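Local coordinates for protein predicted component of a thermophile-specific DNA repair system, contains a RAMP domain (Methanopyrus kandleri, PDB 4N0L) that binds RNA as Csm3, a protein of the type III-A CRISPR antiviral system, and may also act as an endonuclease, at residues 11-16 and 304-309; 44-49 and 194-199; 84-89 and 113-118; 274-279 and 317-322. All blocks are in the same frame, centred on the assembly; numbering follows the deposited sequence.

Interaction 1 of 4, residues 11-16 and 304-309; sequences VGEIRL and EVTYLS
E13 and T306 fasten a C-terminal loop to strand 7-16, the middle strand of the RRM-like sheet in this RAMP protein. E13 holds CG between its backbone N and carbonyl carbon (chi1 67°), and from there its extended chain carries the carboxylate out to the loop. Both oxygens are used. OE2 receives T306 OG1 on its syn lone pair at 2.6 Å, while OE1 is met by T306 N at 3.1 Å, a fairly straight bond (160° at the hydrogen) that arrives 50° above the carboxylate plane. Y307 N adds a weak bond to OE2 at 2.9 Å. The two side chains of E13 and T306 cross at about a right angle. A salt bridge from OE1 to R223 and a hydrogen bond from T306 OG1 to T180 tie the buried acid to the neighbouring strand and another loop.

Beside this polar grip, V305 CG1 packs 3.9 Å from G12 CA and slides past the E13 stem. V11 CG1 touches L308 CD2 at 3.9 Å, and F292 lies against both residues. Y307 CD2 approaches G12 O obliquely, at 3.0 Å.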
loop_
_atom_site.group_PDB
_atom_site.type_symbol
_atom_site.label_atom_id
_atom_site.label_comp_id
_atom_site.label_asym_id
_atom_site.label_seq_id
_atom_site.Cartn_x
_atom_site.Cartn_y
_atom_site.Cartn_z
ATOM N N VAL A 11 -5.734 -10.399 -5.036
ATOM C CA VAL A 11 -6.128 -10.426 -6.440
ATOM C C VAL A 11 -7.560 -9.939 -6.627
ATOM O O VAL A 11 -8.483 -10.399 -5.953
ATOM C CB VAL A 11 -6.002 -11.842 -7.040
ATOM C CG1 VAL A 11 -6.378 -11.836 -8.521
ATOM C CG2 VAL A 11 -4.596 -12.390 -6.840
ATOM N N GLY A 12 -7.733 -9.004 -7.552
ATOM C CA GLY A 12 -9.038 -8.456 -7.864
ATOM C C GLY A 12 -8.895 -7.352 -8.888
ATOM O O GLY A 12 -8.077 -7.455 -9.801
ATOM N N GLU A 13 -9.648 -6.271 -8.720
ATOM C CA GLU A 13 -9.534 -5.149 -9.642
ATOM C C GLU A 13 -9.933 -3.826 -9.003
ATOM O O GLU A 13 -10.589 -3.785 -7.958
ATOM C CB GLU A 13 -10.385 -5.393 -10.896
ATOM C CG GLU A 13 -11.885 -5.408 -10.647
ATOM C CD GLU A 13 -12.698 -5.652 -11.911
ATOM O OE1 GLU A 13 -13.935 -5.495 -11.855
ATOM O OE2 GLU A 13 -12.106 -6.008 -12.954
ATOM N N ILE A 14 -9.501 -2.741 -9.634
ATOM C CA ILE A 14 -9.875 -1.403 -9.215
ATOM C C ILE A 14 -10.997 -0.881 -10.103
ATOM O O ILE A 14 -10.849 -0.827 -11.322
ATOM C CB ILE A 14 -8.686 -0.428 -9.285
ATOM C CG1 ILE A 14 -7.505 -0.953 -8.466
ATOM C CG2 ILE A 14 -9.110 0.966 -8.829
ATOM C CD1 ILE A 14 -6.214 -0.206 -8.723
ATOM N N ARG A 15 -12.121 -0.513 -9.501
ATOM C CA ARG A 15 -13.190 0.142 -10.246
ATOM C C ARG A 15 -13.218 1.630 -9.935
ATOM O O ARG A 15 -13.189 2.024 -8.772
ATOM C CB ARG A 15 -14.553 -0.472 -9.929
ATOM C CG ARG A 15 -15.684 0.184 -10.714
ATOM C CD ARG A 15 -17.050 -0.360 -10.344
ATOM N NE ARG A 15 -18.107 0.361 -11.047
ATOM C CZ ARG A 15 -18.702 1.453 -10.580
ATOM N NH1 ARG A 15 -18.351 1.950 -9.402
ATOM N NH2 ARG A 15 -19.651 2.048 -11.289
ATOM N N LEU A 16 -13.253 2.456 -10.977
ATOM C CA LEU A 16 -13.407 3.894 -10.790
ATOM C C LEU A 16 -14.870 4.265 -10.568
ATOM O O LEU A 16 -15.729 3.928 -11.381
ATOM C CB LEU A 16 -12.854 4.659 -11.994
ATOM C CG LEU A 16 -11.337 4.636 -12.180
ATOM C CD1 LEU A 16 -10.986 4.736 -13.649
ATOM C CD2 LEU A 16 -10.681 5.763 -11.396
ATOM N N GLU A 304 -18.658 -8.913 -11.703
ATOM C CA GLU A 304 -18.266 -8.165 -10.507
ATOM C C GLU A 304 -16.753 -7.951 -10.424
ATOM O O GLU A 304 -16.304 -6.883 -10.007
ATOM C CB GLU A 304 -18.760 -8.875 -9.240
ATOM C CG GLU A 304 -20.278 -9.034 -9.137
ATOM C CD GLU A 304 -21.025 -7.710 -9.003
ATOM O OE1 GLU A 304 -20.377 -6.650 -8.857
ATOM O OE2 GLU A 304 -22.274 -7.729 -9.053
ATOM N N VAL A 305 -15.967 -8.949 -10.815
ATOM C CA VAL A 305 -14.515 -8.792 -10.836
ATOM C C VAL A 305 -14.007 -9.238 -12.203
ATOM O O VAL A 305 -13.626 -10.392 -12.393
ATOM C CB VAL A 305 -13.820 -9.607 -9.722
ATOM C CG1 VAL A 305 -12.324 -9.318 -9.706
ATOM C CG2 VAL A 305 -14.430 -9.292 -8.363
ATOM N N THR A 306 -13.986 -8.301 -13.147
ATOM C CA THR A 306 -13.739 -8.614 -14.552
ATOM C C THR A 306 -12.309 -9.056 -14.844
ATOM O O THR A 306 -12.055 -9.727 -15.845
ATOM C CB THR A 306 -14.073 -7.406 -15.450
ATOM O OG1 THR A 306 -13.077 -6.389 -15.288
ATOM C CG2 THR A 306 -15.434 -6.842 -15.084
ATOM N N TYR A 307 -11.383 -8.680 -13.967
ATOM C CA TYR A 307 -9.968 -8.981 -14.160
ATOM C C TYR A 307 -9.706 -10.479 -14.172
ATOM O O TYR A 307 -8.776 -10.947 -14.832
ATOM C CB TYR A 307 -9.130 -8.322 -13.063
ATOM C CG TYR A 307 -7.631 -8.494 -13.218
ATOM C CD1 TYR A 307 -6.997 -8.205 -14.421
ATOM C CD2 TYR A 307 -6.848 -8.929 -12.155
ATOM C CE1 TYR A 307 -5.624 -8.345 -14.559
ATOM C CE2 TYR A 307 -5.477 -9.075 -12.283
ATOM C CZ TYR A 307 -4.870 -8.781 -13.488
ATOM O OH TYR A 307 -3.508 -8.932 -13.619
ATOM N N LEU A 308 -10.530 -11.225 -13.443
ATOM C CA LEU A 308 -10.323 -12.660 -13.288
ATOM C C LEU A 308 -10.419 -13.408 -14.616
ATOM O O LEU A 308 -9.751 -14.423 -14.807
ATOM C CB LEU A 308 -11.321 -13.240 -12.285
ATOM C CG LEU A 308 -11.211 -12.694 -10.856
ATOM C CD1 LEU A 308 -12.089 -13.488 -9.901
ATOM C CD2 LEU A 308 -9.764 -12.665 -10.366
ATOM N N SER A 309 -11.234 -12.900 -15.535
ATOM C CA SER A 309 -11.407 -13.551 -16.833
ATOM C C SER A 309 -10.185 -13.391 -17.733
ATOM O O SER A 309 -10.022 -14.130 -18.703
ATOM C CB SER A 309 -12.646 -13.002 -17.548
ATOM O OG SER A 309 -13.837 -13.342 -16.859
#

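Interaction 2 of 4, residues 44-49 and 194-199; sequences SGYPYV and PTEVKH
A two-stranded antiparallel β-hairpin, formed by strands 39-40 and 47-48, presents G45 and Y46 of its connecting loop to P194, E196 and V197 in the irregular segment after helix 181-191. The joint is partly buried and begins with backbone. V197 N donates to G45 O over 3.2 Å; the bond is bent at the acceptor, with a C=O...donor angle of 111° and the donor above the carbonyl plane. R40 NH1 also bonds to G45 O, so two groups grip this oxygen. G45 has no side chain to keep the segments apart, and its CA comes within 3.7 Å of K198 CA. The same CA makes a CA-H...O contact of 3.2 Å with V197 O.

Y46 flanks this backbone joint. E196 CA lies over one face of its ring, P194 O lies in plane at the edge near CE1, and the hydroxyl oxygen OH passes 3.8 Å from E196 CB. The ring and the E196 carboxylate are turned 70° apart, so they do not stack flat. Behind the loop, P47 CD meets P194 CG at 3.5 Å; a cis peptide bond precedes P194, and F188 of helix 181-191 touches both prolines and Y46. On the exposed side, K198 has CG anti to its carbonyl carbon (chi1 -58°), and its extended chain passes S44 O. Its NZ makes a long salt bridge with E196 OE1, and its CG sits 3.3 Å from S44 O.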
loop_
_atom_site.group_PDB
_atom_site.type_symbol
_atom_site.label_atom_id
_atom_site.label_comp_id
_atom_site.label_asym_id
_atom_site.label_seq_id
_atom_site.Cartn_x
_atom_site.Cartn_y
_atom_site.Cartn_z
ATOM N N SER A 44 1.285 0.053 -24.473
ATOM C CA SER A 44 -0.056 -0.348 -24.889
ATOM C C SER A 44 -0.842 0.802 -25.507
ATOM O O SER A 44 -1.688 0.588 -26.375
ATOM C CB SER A 44 -0.833 -0.921 -23.701
ATOM O OG SER A 44 -1.012 0.058 -22.693
ATOM N N GLY A 45 -0.572 2.020 -25.051
ATOM C CA GLY A 45 -1.281 3.183 -25.553
ATOM C C GLY A 45 -2.529 3.500 -24.754
ATOM O O GLY A 45 -3.250 4.449 -25.058
ATOM N N TYR A 46 -2.789 2.694 -23.731
ATOM C CA TYR A 46 -3.964 2.875 -22.889
ATOM C C TYR A 46 -3.581 3.445 -21.528
ATOM O O TYR A 46 -2.455 3.256 -21.072
ATOM C CB TYR A 46 -4.702 1.545 -22.722
ATOM C CG TYR A 46 -5.471 1.122 -23.951
ATOM C CD1 TYR A 46 -6.642 1.775 -24.317
ATOM C CD2 TYR A 46 -5.024 0.079 -24.750
ATOM C CE1 TYR A 46 -7.351 1.395 -25.442
ATOM C CE2 TYR A 46 -5.725 -0.307 -25.879
ATOM C CZ TYR A 46 -6.887 0.354 -26.219
ATOM O OH TYR A 46 -7.588 -0.026 -27.339
ATOM N N PRO A 47 -4.518 4.147 -20.875
ATOM C CA PRO A 47 -4.248 4.664 -19.533
ATOM C C PRO A 47 -4.101 3.537 -18.522
ATOM O O PRO A 47 -4.689 2.470 -18.700
ATOM C CB PRO A 47 -5.482 5.515 -19.233
ATOM C CG PRO A 47 -6.559 4.887 -20.045
ATOM C CD PRO A 47 -5.879 4.485 -21.322
ATOM N N TYR A 48 -3.319 3.773 -17.476
ATOM C CA TYR A 48 -3.129 2.770 -16.441
ATOM C C TYR A 48 -2.652 3.437 -15.162
ATOM O O TYR A 48 -2.324 4.622 -15.158
ATOM C CB TYR A 48 -2.133 1.697 -16.900
ATOM C CG TYR A 48 -0.672 2.079 -16.774
ATOM C CD1 TYR A 48 0.174 1.376 -15.927
ATOM C CD2 TYR A 48 -0.141 3.141 -17.497
ATOM C CE1 TYR A 48 1.509 1.713 -15.804
ATOM C CE2 TYR A 48 1.196 3.488 -17.379
ATOM C CZ TYR A 48 2.015 2.769 -16.531
ATOM O OH TYR A 48 3.344 3.103 -16.402
ATOM N N VAL A 49 -2.638 2.679 -14.072
ATOM C CA VAL A 49 -2.138 3.195 -12.807
ATOM C C VAL A 49 -0.905 2.409 -12.379
ATOM O O VAL A 49 -1.007 1.229 -12.040
ATOM C CB VAL A 49 -3.198 3.125 -11.700
ATOM C CG1 VAL A 49 -2.691 3.819 -10.446
ATOM C CG2 VAL A 49 -4.500 3.759 -12.173
ATOM N N PRO A 194 -10.931 5.909 -23.921
ATOM C CA PRO A 194 -9.872 6.367 -24.825
ATOM C C PRO A 194 -9.596 5.364 -25.943
ATOM O O PRO A 194 -10.065 4.228 -25.875
ATOM C CB PRO A 194 -8.666 6.496 -23.893
ATOM C CG PRO A 194 -8.892 5.437 -22.888
ATOM C CD PRO A 194 -10.377 5.437 -22.640
ATOM N N THR A 195 -8.841 5.781 -26.954
ATOM C CA THR A 195 -8.484 4.891 -28.052
ATOM C C THR A 195 -7.026 4.472 -27.917
ATOM O O THR A 195 -6.305 4.974 -27.055
ATOM C CB THR A 195 -8.707 5.551 -29.427
ATOM O OG1 THR A 195 -7.910 6.736 -29.529
ATOM C CG2 THR A 195 -10.176 5.913 -29.610
ATOM N N GLU A 196 -6.596 3.545 -28.768
ATOM C CA GLU A 196 -5.220 3.071 -28.728
ATOM C C GLU A 196 -4.274 4.168 -29.204
ATOM O O GLU A 196 -4.249 4.515 -30.385
ATOM C CB GLU A 196 -5.069 1.812 -29.583
ATOM C CG GLU A 196 -3.790 1.032 -29.335
ATOM C CD GLU A 196 -3.825 -0.346 -29.965
ATOM O OE1 GLU A 196 -3.609 -0.448 -31.191
ATOM O OE2 GLU A 196 -4.074 -1.329 -29.235
ATOM N N VAL A 197 -3.498 4.715 -28.272
ATOM C CA VAL A 197 -2.600 5.830 -28.562
ATOM C C VAL A 197 -1.195 5.492 -28.067
ATOM O O VAL A 197 -0.742 6.010 -27.044
ATOM C CB VAL A 197 -3.081 7.148 -27.911
ATOM C CG1 VAL A 197 -2.221 8.317 -28.372
ATOM C CG2 VAL A 197 -4.533 7.416 -28.267
ATOM N N LYS A 198 -0.513 4.602 -28.782
ATOM C CA LYS A 198 0.823 4.177 -28.380
ATOM C C LYS A 198 1.863 5.243 -28.704
ATOM O O LYS A 198 1.700 5.996 -29.665
ATOM C CB LYS A 198 1.190 2.857 -29.066
ATOM C CG LYS A 198 0.228 1.711 -28.786
ATOM C CD LYS A 198 0.543 0.497 -29.649
ATOM C CE LYS A 198 -0.418 -0.649 -29.371
ATOM N NZ LYS A 198 -0.216 -1.791 -30.308
ATOM N N HIS A 199 2.926 5.268 -27.895
ATOM C CA HIS A 199 4.077 6.177 -28.016
ATOM C C HIS A 199 3.848 7.441 -28.851
ATOM O O HIS A 199 4.107 7.459 -30.054
ATOM C CB HIS A 199 5.282 5.414 -28.576
ATOM C CG HIS A 199 4.915 4.236 -29.425
ATOM N ND1 HIS A 199 4.779 2.964 -28.915
ATOM C CD2 HIS A 199 4.661 4.136 -30.753
ATOM C CE1 HIS A 199 4.456 2.131 -29.888
ATOM N NE2 HIS A 199 4.377 2.820 -31.015
#

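Interaction 3 of 4, residues 84-89 and 113-118; sequences ERHECG and GTCPVC. With ZN (zinc ion), chain C.
H86 swings CG roughly anti to its backbone N (chi1 157°), while C88 holds SG between its backbone N and carbonyl carbon (chi1 77°); these torsions turn both side chains to one zinc ion, where C115 and C118 meet them. The result is a site of three cysteines and one histidine, built from an HxC sequence in one loop and a CxxC sequence at the start of helix 116-121. H86 NE2 binds the metal at 2.0 Å, C88 SG at 2.4 Å, and C115 SG and C118 SG each at 2.3 Å. Across the site C88 SG also lies 3.5 Å from C115 CB.

C118 SG has a second partner: C88 N donates to it over 3.1 Å in a nearly straight bond (163° at the hydrogen). Together with the helix N-terminus, where C115 occupies the N-cap position, this bond would tend to stabilise the negative charge of the thiolates. On the histidine, ND1 bonds to F77 O, which helps set the rotation of the imidazole, with NE2 toward the metal. F77 stacks on this ring, W109 meets it edge-to-face, and V117 CG1 approaches H86 CD2 obliquely at 4.0 Å.

The zinc thus pins the loop between helices 74-78 and 93-99 to the first turn of helix 116-121. Helix 51-69 lies alongside both: its E63 and R59 bond to the backbone of H86, F62 packs on V117, and W66 on P116.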
loop_
_atom_site.group_PDB
_atom_site.type_symbol
_atom_site.label_atom_id
_atom_site.label_comp_id
_atom_site.label_asym_id
_atom_site.label_seq_id
_atom_site.Cartn_x
_atom_site.Cartn_y
_atom_site.Cartn_z
ATOM N N GLU A 84 5.417 15.476 5.648
ATOM C CA GLU A 84 5.187 14.319 4.787
ATOM C C GLU A 84 6.388 13.381 4.777
ATOM O O GLU A 84 7.453 13.716 5.297
ATOM C CB GLU A 84 4.872 14.758 3.357
ATOM C CG GLU A 84 6.040 15.427 2.652
ATOM C CD GLU A 84 5.739 15.736 1.199
ATOM O OE1 GLU A 84 4.551 15.686 0.811
ATOM O OE2 GLU A 84 6.690 16.029 0.446
ATOM N N ARG A 85 6.203 12.214 4.166
ATOM C CA ARG A 85 7.244 11.195 4.058
ATOM C C ARG A 85 7.910 10.886 5.397
ATOM O O ARG A 85 9.092 11.171 5.591
ATOM C CB ARG A 85 8.304 11.627 3.038
ATOM N N HIS A 86 7.145 10.315 6.323
ATOM C CA HIS A 86 7.723 9.794 7.555
ATOM C C HIS A 86 8.606 8.606 7.227
ATOM O O HIS A 86 8.169 7.666 6.562
ATOM C CB HIS A 86 6.641 9.381 8.557
ATOM C CG HIS A 86 7.108 8.379 9.573
ATOM N ND1 HIS A 86 7.545 8.741 10.827
ATOM C CD2 HIS A 86 7.191 7.026 9.522
ATOM C CE1 HIS A 86 7.888 7.656 11.504
ATOM N NE2 HIS A 86 7.682 6.604 10.733
ATOM N N GLU A 87 9.854 8.656 7.677
ATOM C CA GLU A 87 10.754 7.524 7.524
ATOM C C GLU A 87 11.556 7.298 8.797
ATOM O O GLU A 87 12.238 8.204 9.277
ATOM C CB GLU A 87 11.691 7.739 6.334
ATOM C CG GLU A 87 11.006 7.661 4.983
ATOM C CD GLU A 87 11.941 7.987 3.839
ATOM O OE1 GLU A 87 12.350 9.160 3.720
ATOM O OE2 GLU A 87 12.266 7.069 3.057
ATOM N N CYS A 88 11.466 6.092 9.346
ATOM C CA CYS A 88 12.254 5.729 10.518
ATOM C C CYS A 88 12.874 4.356 10.308
ATOM O O CYS A 88 12.531 3.651 9.357
ATOM C CB CYS A 88 11.400 5.739 11.786
ATOM S SG CYS A 88 10.320 4.303 11.972
ATOM N N GLY A 89 13.782 3.972 11.199
ATOM C CA GLY A 89 14.468 2.702 11.065
ATOM C C GLY A 89 13.930 1.638 11.999
ATOM O O GLY A 89 14.447 0.524 12.041
ATOM N N GLY A 113 7.023 -2.351 19.271
ATOM C CA GLY A 113 8.423 -2.108 18.981
ATOM C C GLY A 113 8.775 -1.747 17.549
ATOM O O GLY A 113 9.926 -1.417 17.261
ATOM N N THR A 114 7.802 -1.801 16.644
ATOM C CA THR A 114 8.081 -1.517 15.237
ATOM C C THR A 114 7.096 -0.523 14.629
ATOM O O THR A 114 6.003 -0.310 15.152
ATOM C CB THR A 114 8.062 -2.799 14.383
ATOM O OG1 THR A 114 6.771 -3.415 14.463
ATOM C CG2 THR A 114 9.131 -3.779 14.856
ATOM N N CYS A 115 7.503 0.080 13.516
ATOM C CA CYS A 115 6.690 1.071 12.824
ATOM C C CYS A 115 5.937 0.438 11.658
ATOM O O CYS A 115 6.554 -0.041 10.708
ATOM C CB CYS A 115 7.562 2.222 12.320
ATOM S SG CYS A 115 6.649 3.599 11.574
ATOM N N PRO A 116 4.598 0.437 11.731
ATOM C CA PRO A 116 3.736 -0.115 10.679
ATOM C C PRO A 116 3.953 0.563 9.330
ATOM O O PRO A 116 4.009 -0.118 8.307
ATOM C CB PRO A 116 2.323 0.159 11.200
ATOM C CG PRO A 116 2.482 0.294 12.671
ATOM C CD PRO A 116 3.817 0.935 12.875
ATOM N N VAL A 117 4.057 1.887 9.336
ATOM C CA VAL A 117 4.287 2.651 8.113
ATOM C C VAL A 117 5.529 2.182 7.365
ATOM O O VAL A 117 5.460 1.787 6.202
ATOM C CB VAL A 117 4.437 4.154 8.407
ATOM C CG1 VAL A 117 4.759 4.916 7.126
ATOM C CG2 VAL A 117 3.173 4.699 9.055
ATOM N N CYS A 118 6.666 2.222 8.049
ATOM C CA CYS A 118 7.953 1.943 7.423
ATOM C C CYS A 118 8.191 0.452 7.162
ATOM O O CYS A 118 8.794 0.091 6.151
ATOM C CB CYS A 118 9.083 2.528 8.277
ATOM S SG CYS A 118 9.092 4.349 8.337
HETATM ZN ZN ZN C . 8.407 4.703 10.536
#

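Interaction 4 of 4, residues 274-279 and 317-322; sequences ALCARS and EIVIRA
E317 OE2 is gripped twice by S279, from OG at 2.5 Å on the syn lone pair and from the backbone N at 3.1 Å, nearly in line with the C-O bond. E317 sets CG anti to its backbone N (chi1 -180°) and stays extended beyond, a shape that carries the carboxylate to the last residue of the facing segment. Next to it, A277 O also takes two donors, E317 N at 2.9 Å and I318 N at 3.2 Å: a classic β bulge, with two residues facing one.

Past the bulge the strands pair regularly and antiparallel. A277 with I318 and L275 with I320 are hydrogen-bonded pairs; C276 with V319 and A274 with R321 are non-hydrogen-bonded. On the face carrying A274 and C276, V319 CG1 packs 4.2 Å from A274 CB and 4.3 Å from C276 SG. The same methyl lies over one face of the R321 guanidinium, toward its rim, while D297 holds that group in a salt bridge. On the reverse face L275 CB and I320 CB approach to 4.3 Å.

Strand 318-321 is an outermost strand of the five-stranded sheet within this chain, and strand 268-278 separates it from strand 7-16, whose L10 touches L275. F292 of strand 290-292 covers A274, C276, V319 and R321.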
loop_
_atom_site.group_PDB
_atom_site.type_symbol
_atom_site.label_atom_id
_atom_site.label_comp_id
_atom_site.label_asym_id
_atom_site.label_seq_id
_atom_site.Cartn_x
_atom_site.Cartn_y
_atom_site.Cartn_z
ATOM N N ALA A 274 -9.745 -12.475 -3.726
ATOM C CA ALA A 274 -9.052 -13.528 -2.995
ATOM C C ALA A 274 -7.712 -13.095 -2.412
ATOM O O ALA A 274 -7.038 -12.211 -2.944
ATOM C CB ALA A 274 -8.848 -14.734 -3.898
ATOM N N LEU A 275 -7.344 -13.728 -1.300
ATOM C CA LEU A 275 -5.990 -13.641 -0.764
ATOM C C LEU A 275 -5.268 -14.953 -1.045
ATOM O O LEU A 275 -5.677 -16.008 -0.560
ATOM C CB LEU A 275 -6.006 -13.352 0.740
ATOM C CG LEU A 275 -6.066 -11.903 1.235
ATOM C CD1 LEU A 275 -6.991 -11.041 0.386
ATOM C CD2 LEU A 275 -6.497 -11.874 2.692
ATOM N N CYS A 276 -4.186 -14.883 -1.812
ATOM C CA CYS A 276 -3.497 -16.086 -2.265
ATOM C C CYS A 276 -2.123 -16.231 -1.622
ATOM O O CYS A 276 -1.230 -15.414 -1.849
ATOM C CB CYS A 276 -3.371 -16.075 -3.790
ATOM S SG CYS A 276 -4.942 -15.813 -4.661
ATOM N N ALA A 277 -1.961 -17.280 -0.823
ATOM C CA ALA A 277 -0.772 -17.437 0.009
ATOM C C ALA A 277 0.165 -18.544 -0.473
ATOM O O ALA A 277 -0.276 -19.624 -0.868
ATOM C CB ALA A 277 -1.180 -17.699 1.444
ATOM N N ARG A 278 1.462 -18.257 -0.443
ATOM C CA ARG A 278 2.489 -19.265 -0.689
ATOM C C ARG A 278 3.596 -19.154 0.354
ATOM O O ARG A 278 4.274 -18.132 0.442
ATOM C CB ARG A 278 3.071 -19.135 -2.101
ATOM C CG ARG A 278 2.059 -19.409 -3.200
ATOM C CD ARG A 278 2.667 -19.327 -4.593
ATOM N NE ARG A 278 2.962 -17.964 -5.020
ATOM C CZ ARG A 278 3.004 -17.580 -6.293
ATOM N NH1 ARG A 278 2.757 -18.456 -7.257
ATOM N NH2 ARG A 278 3.285 -16.322 -6.603
ATOM N N SER A 279 3.757 -20.202 1.157
ATOM C CA SER A 279 4.813 -20.243 2.165
ATOM C C SER A 279 6.100 -20.800 1.570
ATOM O O SER A 279 6.069 -21.477 0.542
ATOM C CB SER A 279 4.388 -21.082 3.372
ATOM O OG SER A 279 4.501 -22.468 3.097
ATOM N N GLU A 317 -0.432 -22.175 -2.237
ATOM C CA GLU A 317 -0.570 -23.161 -1.177
ATOM C C GLU A 317 -1.993 -23.140 -0.644
ATOM O O GLU A 317 -2.644 -24.179 -0.534
ATOM C CB GLU A 317 0.427 -22.891 -0.051
ATOM C CG GLU A 317 0.348 -23.880 1.097
ATOM C CD GLU A 317 1.397 -23.620 2.157
ATOM O OE1 GLU A 317 1.343 -24.273 3.220
ATOM O OE2 GLU A 317 2.279 -22.765 1.924
ATOM N N ILE A 318 -2.472 -21.945 -0.324
ATOM C CA ILE A 318 -3.822 -21.760 0.188
ATOM C C ILE A 318 -4.445 -20.514 -0.428
ATOM O O ILE A 318 -3.828 -19.450 -0.455
ATOM C CB ILE A 318 -3.834 -21.647 1.725
ATOM C CG1 ILE A 318 -3.526 -23.006 2.358
ATOM C CG2 ILE A 318 -5.176 -21.132 2.217
ATOM C CD1 ILE A 318 -3.479 -22.987 3.868
ATOM N N VAL A 319 -5.666 -20.656 -0.932
ATOM C CA VAL A 319 -6.398 -19.535 -1.506
ATOM C C VAL A 319 -7.609 -19.194 -0.647
ATOM O O VAL A 319 -8.500 -20.025 -0.463
ATOM C CB VAL A 319 -6.864 -19.837 -2.945
ATOM C CG1 VAL A 319 -7.812 -18.752 -3.444
ATOM C CG2 VAL A 319 -5.668 -19.982 -3.877
ATOM N N ILE A 320 -7.632 -17.979 -0.110
ATOM C CA ILE A 320 -8.778 -17.513 0.662
ATOM C C ILE A 320 -9.671 -16.643 -0.214
ATOM O O ILE A 320 -9.307 -15.520 -0.561
ATOM C CB ILE A 320 -8.355 -16.699 1.899
ATOM C CG1 ILE A 320 -7.301 -17.453 2.714
ATOM C CG2 ILE A 320 -9.573 -16.356 2.749
ATOM C CD1 ILE A 320 -7.780 -18.785 3.239
ATOM N N ARG A 321 -10.844 -17.161 -0.561
ATOM C CA ARG A 321 -11.770 -16.447 -1.429
ATOM C C ARG A 321 -12.784 -15.669 -0.610
ATOM O O ARG A 321 -13.115 -16.057 0.512
ATOM C CB ARG A 321 -12.501 -17.417 -2.360
ATOM C CG ARG A 321 -11.605 -18.142 -3.346
ATOM C CD ARG A 321 -12.325 -19.324 -3.978
ATOM N NE ARG A 321 -11.590 -19.839 -5.128
ATOM C CZ ARG A 321 -10.637 -20.762 -5.049
ATOM N NH1 ARG A 321 -10.013 -21.175 -6.144
ATOM N NH2 ARG A 321 -10.303 -21.265 -3.869
ATOM N N ALA A 322 -13.259 -14.560 -1.163
ATOM C CA ALA A 322 -14.366 -13.823 -0.567
ATOM C C ALA A 322 -15.557 -14.765 -0.448
ATOM O O ALA A 322 -16.318 -14.720 0.520
ATOM C CB ALA A 322 -14.718 -12.607 -1.401
#

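Overall arrangement
Interactions 1 and 4 share the five-stranded sheet: strands 7-16 and 268-278 are neighbours, and V11 N lies 3.1 Å from A274 O, a probable hydrogen bond between the two sites. Interaction 1 is buried and rests on one carboxylate, whereas interaction 4 is chiefly strand pairing, with a carboxylate only at its bulged end. Interaction 2, about 19 Å from interaction 1 between centres, is the more exposed joint and relies on backbone contacts, prolines and a tyrosine. Interaction 3, also buried, stands apart among helices on the opposite side of the chain's centre from interactions 1 and 2; there a metal, rather than a sheet, unites the segments.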